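Local atomic coordinates of glycerol dehydrogenase (Schizosaccharomyces pombe, PDB entry 1TA9), a protein that oxidises glycerol to dihydroxyacetone with NAD(+), probably using a catalytic zinc ion, and serves the assimilation of glycerol in fission yeast. Residues B[112-116]-B[117-121]; B[279-283]-B[284-288]; B[329-332]-B[333-337]; B[351-354]-B[355-358]; B[380-383]-B[384-387]. All blocks are in the same frame, centred on the assembly; numbering follows the deposited sequence.

Interaction 1: residues B[112-116]-B[117-121]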
loop_
_atom_site.group_PDB
_atom_site.type_symbol
_atom_site.label_atom_id
_atom_site.label_comp_id
_atom_site.label_asym_id
_atom_site.label_seq_id
_atom_site.Cartn_x
_atom_site.Cartn_y
_atom_site.Cartn_z
ATOM N N ASP B 112 7.713 17.810 -54.488
ATOM C CA ASP B 112 7.542 16.705 -55.427
ATOM C C ASP B 112 6.182 16.032 -55.286
ATOM O O ASP B 112 5.518 15.754 -56.282
ATOM C CB ASP B 112 8.648 15.662 -55.235
ATOM C CG ASP B 112 9.996 16.138 -55.750
ATOM O OD1 ASP B 112 10.998 15.415 -55.561
ATOM O OD2 ASP B 112 10.054 17.233 -56.348
ATOM N N SER B 113 5.772 15.771 -54.047
ATOM C CA SER B 113 4.490 15.124 -53.785
ATOM C C SER B 113 3.319 15.928 -54.339
ATOM O O SER B 113 2.438 15.383 -55.001
ATOM C CB SER B 113 4.298 14.922 -52.278
ATOM O OG SER B 113 3.021 14.377 -51.999
ATOM N N LEU B 114 3.312 17.228 -54.062
ATOM C CA LEU B 114 2.240 18.097 -54.525
ATOM C C LEU B 114 2.252 18.237 -56.045
ATOM O O LEU B 114 1.195 18.283 -56.678
ATOM C CB LEU B 114 2.364 19.471 -53.858
ATOM C CG LEU B 114 2.379 19.434 -52.322
ATOM C CD1 LEU B 114 2.473 20.851 -51.769
ATOM C CD2 LEU B 114 1.119 18.744 -51.809
ATOM N N SER B 115 3.449 18.301 -56.626
ATOM C CA SER B 115 3.594 18.428 -58.076
ATOM C C SER B 115 3.079 17.185 -58.787
ATOM O O SER B 115 2.293 17.276 -59.727
ATOM C CB SER B 115 5.061 18.647 -58.453
ATOM O OG SER B 115 5.508 19.922 -58.031
ATOM N N GLN B 116 3.532 16.021 -58.328
ATOM C CA GLN B 116 3.124 14.750 -58.912
ATOM C C GLN B 116 1.613 14.577 -58.854
ATOM O O GLN B 116 1.064 13.649 -59.445
ATOM C CB GLN B 116 3.796 13.592 -58.171
ATOM C CG GLN B 116 5.310 13.599 -58.255
ATOM C CD GLN B 116 5.953 12.594 -57.317
ATOM O OE1 GLN B 116 7.177 12.483 -57.256
ATOM N NE2 GLN B 116 5.129 11.858 -56.576
ATOM N N ASN B 117 0.941 15.472 -58.138
ATOM C CA ASN B 117 -0.506 15.400 -58.014
ATOM C C ASN B 117 -1.255 16.569 -58.652
ATOM O O ASN B 117 -2.405 16.846 -58.302
ATOM C CB ASN B 117 -0.881 15.251 -56.543
ATOM C CG ASN B 117 -0.693 13.832 -56.048
ATOM O OD1 ASN B 117 -1.573 12.989 -56.210
ATOM N ND2 ASN B 117 0.469 13.552 -55.467
ATOM N N GLY B 118 -0.595 17.252 -59.583
ATOM C CA GLY B 118 -1.225 18.350 -60.294
ATOM C C GLY B 118 -1.240 19.731 -59.670
ATOM O O GLY B 118 -1.930 20.618 -60.171
ATOM N N MET B 119 -0.489 19.935 -58.593
ATOM C CA MET B 119 -0.467 21.243 -57.953
ATOM C C MET B 119 0.666 22.133 -58.439
ATOM O O MET B 119 1.729 21.651 -58.837
ATOM C CB MET B 119 -0.350 21.100 -56.434
ATOM C CG MET B 119 -1.548 20.462 -55.766
ATOM S SD MET B 119 -1.375 20.496 -53.975
ATOM C CE MET B 119 -1.671 22.234 -53.637
ATOM N N THR B 120 0.418 23.438 -58.413
ATOM C CA THR B 120 1.416 24.426 -58.795
ATOM C C THR B 120 2.027 24.852 -57.467
ATOM O O THR B 120 1.305 25.214 -56.540
ATOM C CB THR B 120 0.774 25.653 -59.477
ATOM O OG1 THR B 120 0.185 25.257 -60.722
ATOM C CG2 THR B 120 1.819 26.728 -59.732
ATOM N N VAL B 121 3.349 24.801 -57.366
ATOM C CA VAL B 121 4.007 25.161 -56.119
ATOM C C VAL B 121 4.979 26.324 -56.237
ATOM O O VAL B 121 5.923 26.285 -57.027
ATOM C CB VAL B 121 4.761 23.947 -55.533
ATOM C CG1 VAL B 121 5.426 24.325 -54.222
ATOM C CG2 VAL B 121 3.797 22.790 -55.326
#

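Interaction 2: residues B[279-283]-B[284-288]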
loop_
_atom_site.group_PDB
_atom_site.type_symbol
_atom_site.label_atom_id
_atom_site.label_comp_id
_atom_site.label_asym_id
_atom_site.label_seq_id
_atom_site.Cartn_x
_atom_site.Cartn_y
_atom_site.Cartn_z
ATOM N N ILE B 279 15.983 9.609 -26.687
ATOM C CA ILE B 279 17.307 10.207 -26.817
ATOM C C ILE B 279 18.299 9.179 -27.373
ATOM O O ILE B 279 19.037 9.460 -28.324
ATOM C CB ILE B 279 17.816 10.733 -25.453
ATOM C CG1 ILE B 279 17.014 11.975 -25.050
ATOM C CG2 ILE B 279 19.302 11.052 -25.540
ATOM C CD1 ILE B 279 17.358 12.517 -23.661
ATOM N N LEU B 280 18.326 7.992 -26.775
ATOM C CA LEU B 280 19.224 6.940 -27.245
ATOM C C LEU B 280 18.885 6.582 -28.695
ATOM O O LEU B 280 19.779 6.409 -29.527
ATOM C CB LEU B 280 19.108 5.701 -26.345
ATOM C CG LEU B 280 19.649 5.895 -24.922
ATOM C CD1 LEU B 280 19.211 4.748 -24.027
ATOM C CD2 LEU B 280 21.170 5.984 -24.966
ATOM N N SER B 281 17.594 6.483 -28.999
ATOM C CA SER B 281 17.148 6.161 -30.352
ATOM C C SER B 281 17.637 7.202 -31.365
ATOM O O SER B 281 18.213 6.852 -32.401
ATOM C CB SER B 281 15.614 6.072 -30.400
ATOM O OG SER B 281 15.141 4.940 -29.682
ATOM N N ASN B 282 17.402 8.478 -31.060
ATOM C CA ASN B 282 17.814 9.592 -31.926
ATOM C C ASN B 282 19.329 9.515 -32.142
ATOM O O ASN B 282 19.821 9.625 -33.271
ATOM C CB ASN B 282 17.432 10.919 -31.245
ATOM C CG ASN B 282 17.547 12.135 -32.162
ATOM O OD1 ASN B 282 17.154 13.240 -31.773
ATOM N ND2 ASN B 282 18.078 11.946 -33.370
ATOM N N THR B 283 20.070 9.324 -31.055
ATOM C CA THR B 283 21.525 9.230 -31.132
ATOM C C THR B 283 21.962 8.093 -32.063
ATOM O O THR B 283 22.892 8.252 -32.856
ATOM C CB THR B 283 22.144 8.998 -29.731
ATOM O OG1 THR B 283 21.811 10.096 -28.872
ATOM C CG2 THR B 283 23.656 8.901 -29.822
ATOM N N ARG B 284 21.283 6.952 -31.972
ATOM C CA ARG B 284 21.612 5.788 -32.798
ATOM C C ARG B 284 20.993 5.904 -34.192
ATOM O O ARG B 284 21.243 5.072 -35.062
ATOM C CB ARG B 284 21.120 4.506 -32.103
ATOM C CG ARG B 284 21.597 3.188 -32.721
ATOM C CD ARG B 284 23.120 3.083 -32.668
ATOM N NE ARG B 284 23.619 1.800 -33.160
ATOM C CZ ARG B 284 23.830 0.732 -32.396
ATOM N NH1 ARG B 284 23.587 0.781 -31.090
ATOM N NH2 ARG B 284 24.298 -0.389 -32.939
ATOM N N GLY B 285 20.181 6.937 -34.398
ATOM C CA GLY B 285 19.553 7.141 -35.692
ATOM C C GLY B 285 18.421 6.184 -36.022
ATOM O O GLY B 285 18.123 5.960 -37.196
ATOM N N VAL B 286 17.780 5.622 -35.002
ATOM C CA VAL B 286 16.681 4.687 -35.229
ATOM C C VAL B 286 15.349 5.284 -34.784
ATOM O O VAL B 286 15.228 5.828 -33.685
ATOM C CB VAL B 286 16.931 3.337 -34.507
ATOM C CG1 VAL B 286 18.156 2.657 -35.111
ATOM C CG2 VAL B 286 17.140 3.557 -33.017
ATOM N N CYS B 287 14.354 5.171 -35.661
ATOM C CA CYS B 287 13.026 5.723 -35.425
ATOM C C CYS B 287 12.109 4.724 -34.716
ATOM O O CYS B 287 11.189 4.178 -35.321
ATOM C CB CYS B 287 12.429 6.152 -36.777
ATOM S SG CYS B 287 11.032 7.311 -36.731
ATOM N N THR B 288 12.371 4.489 -33.434
ATOM C CA THR B 288 11.570 3.563 -32.625
ATOM C C THR B 288 10.243 4.209 -32.244
ATOM O O THR B 288 10.077 5.415 -32.400
ATOM C CB THR B 288 12.290 3.207 -31.317
ATOM O OG1 THR B 288 12.670 4.417 -30.649
ATOM C CG2 THR B 288 13.528 2.366 -31.595
#

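Interaction 3: residues B[329-332]-B[333-337]. With ZN (zinc ion), chain I.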
loop_
_atom_site.group_PDB
_atom_site.type_symbol
_atom_site.label_atom_id
_atom_site.label_comp_id
_atom_site.label_asym_id
_atom_site.label_seq_id
_atom_site.Cartn_x
_atom_site.Cartn_y
_atom_site.Cartn_z
ATOM N N HIS B 329 23.461 33.354 -26.040
ATOM C CA HIS B 329 22.892 33.278 -27.384
ATOM C C HIS B 329 23.157 31.918 -28.033
ATOM O O HIS B 329 22.572 31.585 -29.062
ATOM C CB HIS B 329 23.464 34.389 -28.282
ATOM C CG HIS B 329 24.821 34.085 -28.846
ATOM N ND1 HIS B 329 25.989 34.296 -28.144
ATOM C CD2 HIS B 329 25.191 33.582 -30.049
ATOM C CE1 HIS B 329 27.020 33.937 -28.889
ATOM N NE2 HIS B 329 26.565 33.501 -30.050
ATOM N N ARG B 330 24.042 31.140 -27.425
ATOM C CA ARG B 330 24.393 29.822 -27.939
ATOM C C ARG B 330 23.482 28.734 -27.381
ATOM O O ARG B 330 23.502 27.597 -27.847
ATOM C CB ARG B 330 25.850 29.514 -27.596
ATOM C CG ARG B 330 26.830 30.457 -28.284
ATOM C CD ARG B 330 28.136 30.582 -27.515
ATOM N NE ARG B 330 28.751 29.288 -27.244
ATOM C CZ ARG B 330 29.839 29.127 -26.498
ATOM N NH1 ARG B 330 30.431 30.187 -25.954
ATOM N NH2 ARG B 330 30.325 27.910 -26.279
ATOM N N LEU B 331 22.679 29.093 -26.386
ATOM C CA LEU B 331 21.754 28.145 -25.769
ATOM C C LEU B 331 20.480 28.008 -26.592
ATOM O O LEU B 331 19.981 28.987 -27.146
ATOM C CB LEU B 331 21.384 28.609 -24.355
ATOM C CG LEU B 331 22.467 28.530 -23.277
ATOM C CD1 LEU B 331 22.070 29.397 -22.089
ATOM C CD2 LEU B 331 22.663 27.078 -22.840
ATOM N N MET B 332 19.960 26.790 -26.684
ATOM C CA MET B 332 18.720 26.561 -27.415
ATOM C C MET B 332 17.572 26.893 -26.471
ATOM O O MET B 332 17.744 26.901 -25.251
ATOM C CB MET B 332 18.598 25.102 -27.857
ATOM C CG MET B 332 19.558 24.689 -28.959
ATOM S SD MET B 332 19.173 23.045 -29.554
ATOM C CE MET B 332 20.391 22.855 -30.889
ATOM N N HIS B 333 16.402 27.151 -27.040
ATOM C CA HIS B 333 15.225 27.492 -26.256
ATOM C C HIS B 333 14.952 26.544 -25.089
ATOM O O HIS B 333 14.797 26.983 -23.947
ATOM C CB HIS B 333 13.994 27.530 -27.156
ATOM C CG HIS B 333 12.739 27.893 -26.432
ATOM N ND1 HIS B 333 12.535 29.139 -25.882
ATOM C CD2 HIS B 333 11.639 27.164 -26.133
ATOM C CE1 HIS B 333 11.363 29.164 -25.274
ATOM N NE2 HIS B 333 10.800 27.977 -25.411
ATOM N N GLY B 334 14.880 25.249 -25.384
ATOM C CA GLY B 334 14.611 24.263 -24.352
ATOM C C GLY B 334 15.668 24.158 -23.265
ATOM O O GLY B 334 15.360 23.804 -22.124
ATOM N N GLU B 335 16.917 24.443 -23.610
ATOM C CA GLU B 335 17.997 24.374 -22.636
ATOM C C GLU B 335 17.780 25.461 -21.592
ATOM O O GLU B 335 18.010 25.250 -20.402
ATOM C CB GLU B 335 19.347 24.530 -23.350
ATOM C CG GLU B 335 19.476 23.527 -24.501
ATOM C CD GLU B 335 20.755 23.659 -25.311
ATOM O OE1 GLU B 335 21.276 24.786 -25.434
ATOM O OE2 GLU B 335 21.217 22.629 -25.848
ATOM N N LYS B 336 17.316 26.620 -22.039
ATOM C CA LYS B 336 17.047 27.721 -21.127
ATOM C C LYS B 336 15.756 27.460 -20.348
ATOM O O LYS B 336 15.691 27.706 -19.146
ATOM C CB LYS B 336 16.939 29.040 -21.906
ATOM C CG LYS B 336 18.278 29.538 -22.453
ATOM C CD LYS B 336 18.129 30.813 -23.284
ATOM C CE LYS B 336 17.376 30.558 -24.582
ATOM N NZ LYS B 336 17.307 31.777 -25.442
ATOM N N VAL B 337 14.736 26.948 -21.032
ATOM C CA VAL B 337 13.455 26.670 -20.382
ATOM C C VAL B 337 13.588 25.642 -19.262
ATOM O O VAL B 337 12.935 25.757 -18.222
ATOM C CB VAL B 337 12.401 26.167 -21.399
ATOM C CG1 VAL B 337 11.182 25.613 -20.659
ATOM C CG2 VAL B 337 11.966 27.311 -22.302
HETATM ZN ZN ZN I . 8.820 27.010 -24.949
HETATM O O HOH W 1 19.628 31.617 -26.452
#

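Interaction 4: residues B[351-354]-B[355-358]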
loop_
_atom_site.group_PDB
_atom_site.type_symbol
_atom_site.label_atom_id
_atom_site.label_comp_id
_atom_site.label_asym_id
_atom_site.label_seq_id
_atom_site.Cartn_x
_atom_site.Cartn_y
_atom_site.Cartn_z
ATOM N N PRO B 351 9.705 20.839 -1.858
ATOM C CA PRO B 351 10.720 20.359 -0.918
ATOM C C PRO B 351 11.938 19.977 -1.771
ATOM O O PRO B 351 11.789 19.641 -2.953
ATOM C CB PRO B 351 10.051 19.140 -0.289
ATOM C CG PRO B 351 8.605 19.534 -0.267
ATOM C CD PRO B 351 8.423 20.140 -1.652
ATOM N N LEU B 352 13.132 20.021 -1.193
ATOM C CA LEU B 352 14.333 19.700 -1.956
ATOM C C LEU B 352 14.290 18.342 -2.669
ATOM O O LEU B 352 14.735 18.229 -3.810
ATOM C CB LEU B 352 15.571 19.778 -1.055
ATOM C CG LEU B 352 16.919 19.651 -1.771
ATOM C CD1 LEU B 352 17.061 20.751 -2.821
ATOM C CD2 LEU B 352 18.040 19.748 -0.742
ATOM N N GLU B 353 13.757 17.313 -2.013
ATOM C CA GLU B 353 13.690 15.994 -2.649
ATOM C C GLU B 353 12.965 16.047 -3.993
ATOM O O GLU B 353 13.384 15.410 -4.956
ATOM C CB GLU B 353 12.997 14.980 -1.731
ATOM C CG GLU B 353 13.860 14.510 -0.568
ATOM C CD GLU B 353 15.101 13.746 -1.024
ATOM O OE1 GLU B 353 14.948 12.665 -1.636
ATOM O OE2 GLU B 353 16.229 14.227 -0.768
ATOM N N ASP B 354 11.876 16.807 -4.056
ATOM C CA ASP B 354 11.114 16.934 -5.296
ATOM C C ASP B 354 11.888 17.716 -6.350
ATOM O O ASP B 354 11.771 17.448 -7.546
ATOM C CB ASP B 354 9.768 17.591 -5.015
ATOM C CG ASP B 354 8.879 16.719 -4.165
ATOM O OD1 ASP B 354 8.542 17.124 -3.035
ATOM O OD2 ASP B 354 8.532 15.614 -4.632
ATOM N N PHE B 355 12.676 18.692 -5.909
ATOM C CA PHE B 355 13.492 19.453 -6.846
ATOM C C PHE B 355 14.507 18.474 -7.430
ATOM O O PHE B 355 14.713 18.431 -8.643
ATOM C CB PHE B 355 14.213 20.604 -6.130
ATOM C CG PHE B 355 15.313 21.246 -6.947
ATOM C CD1 PHE B 355 16.571 20.654 -7.036
ATOM C CD2 PHE B 355 15.087 22.440 -7.627
ATOM C CE1 PHE B 355 17.591 21.242 -7.791
ATOM C CE2 PHE B 355 16.097 23.036 -8.385
ATOM C CZ PHE B 355 17.350 22.436 -8.467
ATOM N N ASN B 356 15.124 17.678 -6.563
ATOM C CA ASN B 356 16.121 16.708 -7.005
ATOM C C ASN B 356 15.574 15.710 -8.015
ATOM O O ASN B 356 16.269 15.327 -8.955
ATOM C CB ASN B 356 16.709 15.949 -5.811
ATOM C CG ASN B 356 17.610 16.817 -4.957
ATOM O OD1 ASN B 356 18.041 17.890 -5.382
ATOM N ND2 ASN B 356 17.911 16.354 -3.752
ATOM N N ASN B 357 14.333 15.281 -7.830
ATOM C CA ASN B 357 13.754 14.328 -8.763
ATOM C C ASN B 357 13.677 14.912 -10.172
ATOM O O ASN B 357 13.932 14.211 -11.154
ATOM C CB ASN B 357 12.368 13.881 -8.288
ATOM C CG ASN B 357 12.439 12.972 -7.072
ATOM O OD1 ASN B 357 13.443 12.296 -6.849
ATOM N ND2 ASN B 357 11.366 12.936 -6.295
ATOM N N LEU B 358 13.341 16.193 -10.278
ATOM C CA LEU B 358 13.248 16.830 -11.590
ATOM C C LEU B 358 14.635 17.148 -12.142
ATOM O O LEU B 358 14.916 16.891 -13.310
ATOM C CB LEU B 358 12.412 18.111 -11.507
ATOM C CG LEU B 358 12.142 18.857 -12.822
ATOM C CD1 LEU B 358 11.447 17.935 -13.820
ATOM C CD2 LEU B 358 11.274 20.081 -12.536
HETATM O O HOH W 2 14.825 12.725 -4.651
HETATM O O HOH W 3 9.061 14.426 -6.875
#

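Interaction 5: residues B[380-383]-B[384-387]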
loop_
_atom_site.group_PDB
_atom_site.type_symbol
_atom_site.label_atom_id
_atom_site.label_comp_id
_atom_site.label_asym_id
_atom_site.label_seq_id
_atom_site.Cartn_x
_atom_site.Cartn_y
_atom_site.Cartn_z
ATOM N N THR B 380 26.893 38.093 -12.629
ATOM C CA THR B 380 26.860 38.939 -11.435
ATOM C C THR B 380 25.476 39.123 -10.821
ATOM O O THR B 380 24.462 38.923 -11.484
ATOM C CB THR B 380 27.420 40.341 -11.740
ATOM O OG1 THR B 380 26.494 41.048 -12.572
ATOM C CG2 THR B 380 28.762 40.238 -12.465
ATOM N N ASP B 381 25.443 39.520 -9.551
ATOM C CA ASP B 381 24.172 39.740 -8.871
ATOM C C ASP B 381 23.392 40.840 -9.575
ATOM O O ASP B 381 22.168 40.788 -9.654
ATOM C CB ASP B 381 24.387 40.130 -7.405
ATOM C CG ASP B 381 24.923 38.987 -6.566
ATOM O OD1 ASP B 381 24.728 37.818 -6.955
ATOM O OD2 ASP B 381 25.526 39.253 -5.507
ATOM N N GLU B 382 24.102 41.839 -10.090
ATOM C CA GLU B 382 23.435 42.933 -10.779
ATOM C C GLU B 382 22.815 42.440 -12.084
ATOM O O GLU B 382 21.749 42.903 -12.491
ATOM C CB GLU B 382 24.421 44.069 -11.053
ATOM C CG GLU B 382 23.763 45.435 -11.063
ATOM C CD GLU B 382 22.891 45.663 -9.835
ATOM O OE1 GLU B 382 23.407 45.563 -8.697
ATOM O OE2 GLU B 382 21.684 45.941 -10.005
ATOM N N GLU B 383 23.481 41.497 -12.742
ATOM C CA GLU B 383 22.954 40.953 -13.987
ATOM C C GLU B 383 21.720 40.117 -13.668
ATOM O O GLU B 383 20.733 40.131 -14.408
ATOM C CB GLU B 383 24.010 40.096 -14.692
ATOM C CG GLU B 383 25.200 40.902 -15.204
ATOM C CD GLU B 383 26.217 40.058 -15.943
ATOM O OE1 GLU B 383 26.738 39.087 -15.354
ATOM O OE2 GLU B 383 26.499 40.371 -17.119
ATOM N N LEU B 384 21.763 39.400 -12.550
ATOM C CA LEU B 384 20.624 38.577 -12.174
ATOM C C LEU B 384 19.435 39.444 -11.777
ATOM O O LEU B 384 18.289 39.067 -12.007
ATOM C CB LEU B 384 21.003 37.622 -11.044
ATOM C CG LEU B 384 22.028 36.564 -11.461
ATOM C CD1 LEU B 384 22.286 35.625 -10.297
ATOM C CD2 LEU B 384 21.510 35.787 -12.673
ATOM N N LEU B 385 19.702 40.609 -11.194
ATOM C CA LEU B 385 18.620 41.509 -10.814
ATOM C C LEU B 385 17.986 42.035 -12.090
ATOM O O LEU B 385 16.781 42.288 -12.145
ATOM C CB LEU B 385 19.142 42.671 -9.969
ATOM C CG LEU B 385 19.439 42.333 -8.507
ATOM C CD1 LEU B 385 20.021 43.550 -7.813
ATOM C CD2 LEU B 385 18.155 41.886 -7.814
ATOM N N MET B 386 18.819 42.202 -13.113
ATOM C CA MET B 386 18.366 42.668 -14.415
ATOM C C MET B 386 17.436 41.604 -15.005
ATOM O O MET B 386 16.430 41.925 -15.632
ATOM C CB MET B 386 19.569 42.884 -15.338
ATOM C CG MET B 386 19.211 43.111 -16.798
ATOM S SD MET B 386 20.636 42.897 -17.892
ATOM C CE MET B 386 21.392 44.503 -17.789
ATOM N N VAL B 387 17.780 40.335 -14.807
ATOM C CA VAL B 387 16.948 39.253 -15.316
ATOM C C VAL B 387 15.631 39.256 -14.551
ATOM O O VAL B 387 14.564 39.061 -15.135
ATOM C CB VAL B 387 17.631 37.875 -15.143
ATOM C CG1 VAL B 387 16.657 36.762 -15.508
ATOM C CG2 VAL B 387 18.868 37.790 -16.033
#

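Interaction 1: residues B[112-116]-B[117-121]
Met119 reaches back over the last turn of the helix and lays its thioether against Leu114. Followed outward, its CB rests on the carbonyl oxygen of Leu114, with Met119 CB 3.2 Å from Leu114 O, and CG is still over that oxygen at a slightly longer distance. With CG turned away from the carbonyl carbon (chi1 -66°) and the next bond extended, SD arrives beside the leucine, 3.7 Å from Leu114 CD2 and little farther from its CB. The two side chains cross at a slant, sulfur against methyl, and the bend at chi3 then carries the terminal methyl onward. Val121 adds a second apolar touch, its CG2 lying 3.9 Å from Leu114 CB.

The backbone beneath is a Schellman motif. Met119 N donates to Leu114 O at 3.0 Å, and Gly118 N to Ser115 O at 2.9 Å. Gly118, at positive phi, is the C-prime residue; a CB there would press on the carbonyl oxygen of the residue before, which leaves the place to glycine. Asn117 closes the turn on another side: its ND2 donates to Ser113 O over 2.7 Å, almost straight at 173°, and that oxygen lies in the amide plane, which fixes how the amide is turned.

The Schellman turn ends helix 100-115 and leads into strand 120-125, the last step of the beta-alpha-beta unit that starts with strand 93-98. Met119 and Val121 lean on Ala94 and Val96, respectively, of that parallel neighbour, while Leu114 packs on Val86 of helix 82-86 and Ser113 OG is bonded to Tyr83 N.

Interaction 2: residues B[279-283]-B[284-288]
Ser281 and Thr288 meet hydroxyl to hydroxyl where a Schellman motif ends helix 258-284 and the chain turns into helix 289-307. Thr288 OG1 donates to Ser281 OG at 2.7 Å. Ser281 OG is also hydrogen-bonded to Ser277 O one turn back, linking the helix backbone to the threonine. The serine oxygen lies beside its own backbone N, anti to the carbonyl carbon (chi1 -69°), while the threonine holds OG1 between its backbone N and carbonyl carbon (chi1 52°), and the threonine methyl CG2 lies alongside the serine oxygen. Thr288 is also the N-cap of the next helix, its OG1 taking the N-H of Phe291, so one hydroxyl ties the end of one helix to the start of another. A valine in place of Thr288 would probably leave Phe291 N without its cap and Ser281 OG without this donor.

Val286 stands across the serine backbone rather than its tip: CG2 lies 3.5 Å from Ser281 O and close to Ser281 CA. The same oxygen receives Val286 N at 2.9 Å; this bond and that from Gly285 N, at positive phi, to Asn282 O are the two bonds of the Schellman motif. The Arg284 chain, bent at chi2, runs to a second subunit, where NH1 forms a salt bridge with Asp418 of that subunit; the helix end is therefore part of an intersubunit surface.

Thr283 turns back along its own helix. Ile279 O accepts both Thr283 N and Thr283 OG1, the latter at 2.9 Å, and the two donors approach from opposite faces of that carbonyl plane.

Interaction 3: residues B[329-332]-B[333-337]
Glu335 CG is turned away from its own carbonyl carbon (chi1 -53°) and the chain runs out extended, which carries the carboxylate back over Met332. There Met332 N donates to Glu335 OE1 at 2.7 Å, nearly straight at 176° but from above the carboxylate plane. The two side chains pass at a slant, with Met332 CB 3.6 Å from Glu335 OE1. The other oxygen, OE2, has its own charged mate in Arg224, so the buried carboxylate is held at both ends. A glutamine in its place would probably weaken the pairing with Arg224 and leave that positive charge poorly balanced.

Met332 is the N-cap of helix 333-347, and its carbonyl oxygen accepts from Lys336 N at 3.3 Å. The first residue of that helix, His333, holds CG anti to the backbone N (chi1 -179°), which brings its NE2 to the zinc ion, 2.2 Å off, bound together with Asp232 and His315. Val337 CG2 sits over one face of this imidazole, 3.3 Å above its plane and offset toward the rim.

Lys336 CG lies 3.8 Å from Leu331 CB. A water bridges the lysine's NZ to Leu331 O, accepting from NZ and donating to the carbonyl.

Interaction 4: residues B[351-354]-B[355-358]
Leu352 and Asn356 pack one turn apart on the buried face of the helix, while Glu353, Asp354 and Asn357 look out to water. On the inner side Leu352 throws CG anti to its backbone N (chi1 -172°), and CD1 then lies 4.0 Å from Asn356 OD1 and 4.2 Å from Phe355 CD1, approaching the ring obliquely. The asparagine amide crosses the leucine at a slant, its CG 3.4 Å from Leu352 O. The backbone bond beneath, Asn356 N to Leu352 O, is short at 2.8 Å. Phe355 carries its ring away into the core, and Asn356 OD1 lies at the ring's edge, in its plane.

These are the first two turns of helix 352-364, with Pro351 as N-cap: Pro351 O accepts from Phe355 N at 3.2 Å. The buried face is covered by helix 407-428, whose Tyr420 meets Phe355 edge-to-face, and by Leu342 and Val345 of helix 333-347. Leu352 also touches Leu276 of a third subunit.

On the outer face, direct side-chain contact gives way to water. A water donates to Asp354 OD2 at 2.6 Å and accepts from Asn357 ND2 at 2.8 Å, linking carboxylate and amide across one turn. A second water lies between Glu353 OE1 and Asn357 OD1. Glu353 bends at chi2 and leaves OE2 4.0 Å from Asn356 ND2, with the carboxylate and amide planes 85° apart.

Interaction 5: residues B[380-383]-B[384-387]
Thr380 O takes the N-H of Leu384 at 2.9 Å, and Leu384 CG lies 3.4 Å from the same Thr380 O, so the carbonyl that opens the helix is covered at once by a polar and an apolar partner. Thr380 is the N-cap of helix 381-391 and forms a capping box with Glu383. In one direction Glu383 N donates to Thr380 OG1 at 3.1 Å. In the other, Thr380 N donates to Glu383 OE1 at 2.9 Å, nearly straight at 172° and on the anti lone pair of that oxygen. The glutamate can reach back because its CG lies beside its own backbone N, anti to the carbonyl carbon (chi1 -67°), with the next bond extended. One N-H of the first turn, that of Glu383, which lacks a helical acceptor, is thus satisfied by Thr380 OG1, and the N-H of the N-cap itself by Glu383 OE1; the carboxylate, at the N-terminal end of the helix, is probably stabilised by the helix dipole.

The buried side belongs to Leu384 and Val387, which lie on Ile414 of helix 407-428; Leu384 also touches Ala411. Asp381 is held to the same helix by a salt bridge with Lys415. Val387 CG2 lies 3.4 Å from Glu383 O, the oxygen to which its own N donates.

Away from that interface, Glu382 bends at chi2 and brings its carboxylate across Leu385. The two side chains pass at a slant, nearest at Glu382 OE2 to Leu385 CD1, 3.6 Å.

The five contacts follow one another along the chain. Interaction 1 stands apart on the parallel sheet of the NAD(+)-binding half, its centre about 53 Å from those of interactions 4 and 5. Interactions 2 to 5 belong to the helical half. Interaction 3, at the zinc site, lies between interactions 2 and 5, its centre about 22 Å from those of interactions 2 and 4 and about 18 Å from that of interaction 5. Helix 407-428 packs against interactions 4 and 5. Interactions 1 and 2 close a helix (2 also caps the next), while 3, 4 and 5 open one, so each fixes where a helix stops or starts; 2 and 4 also meet other subunits.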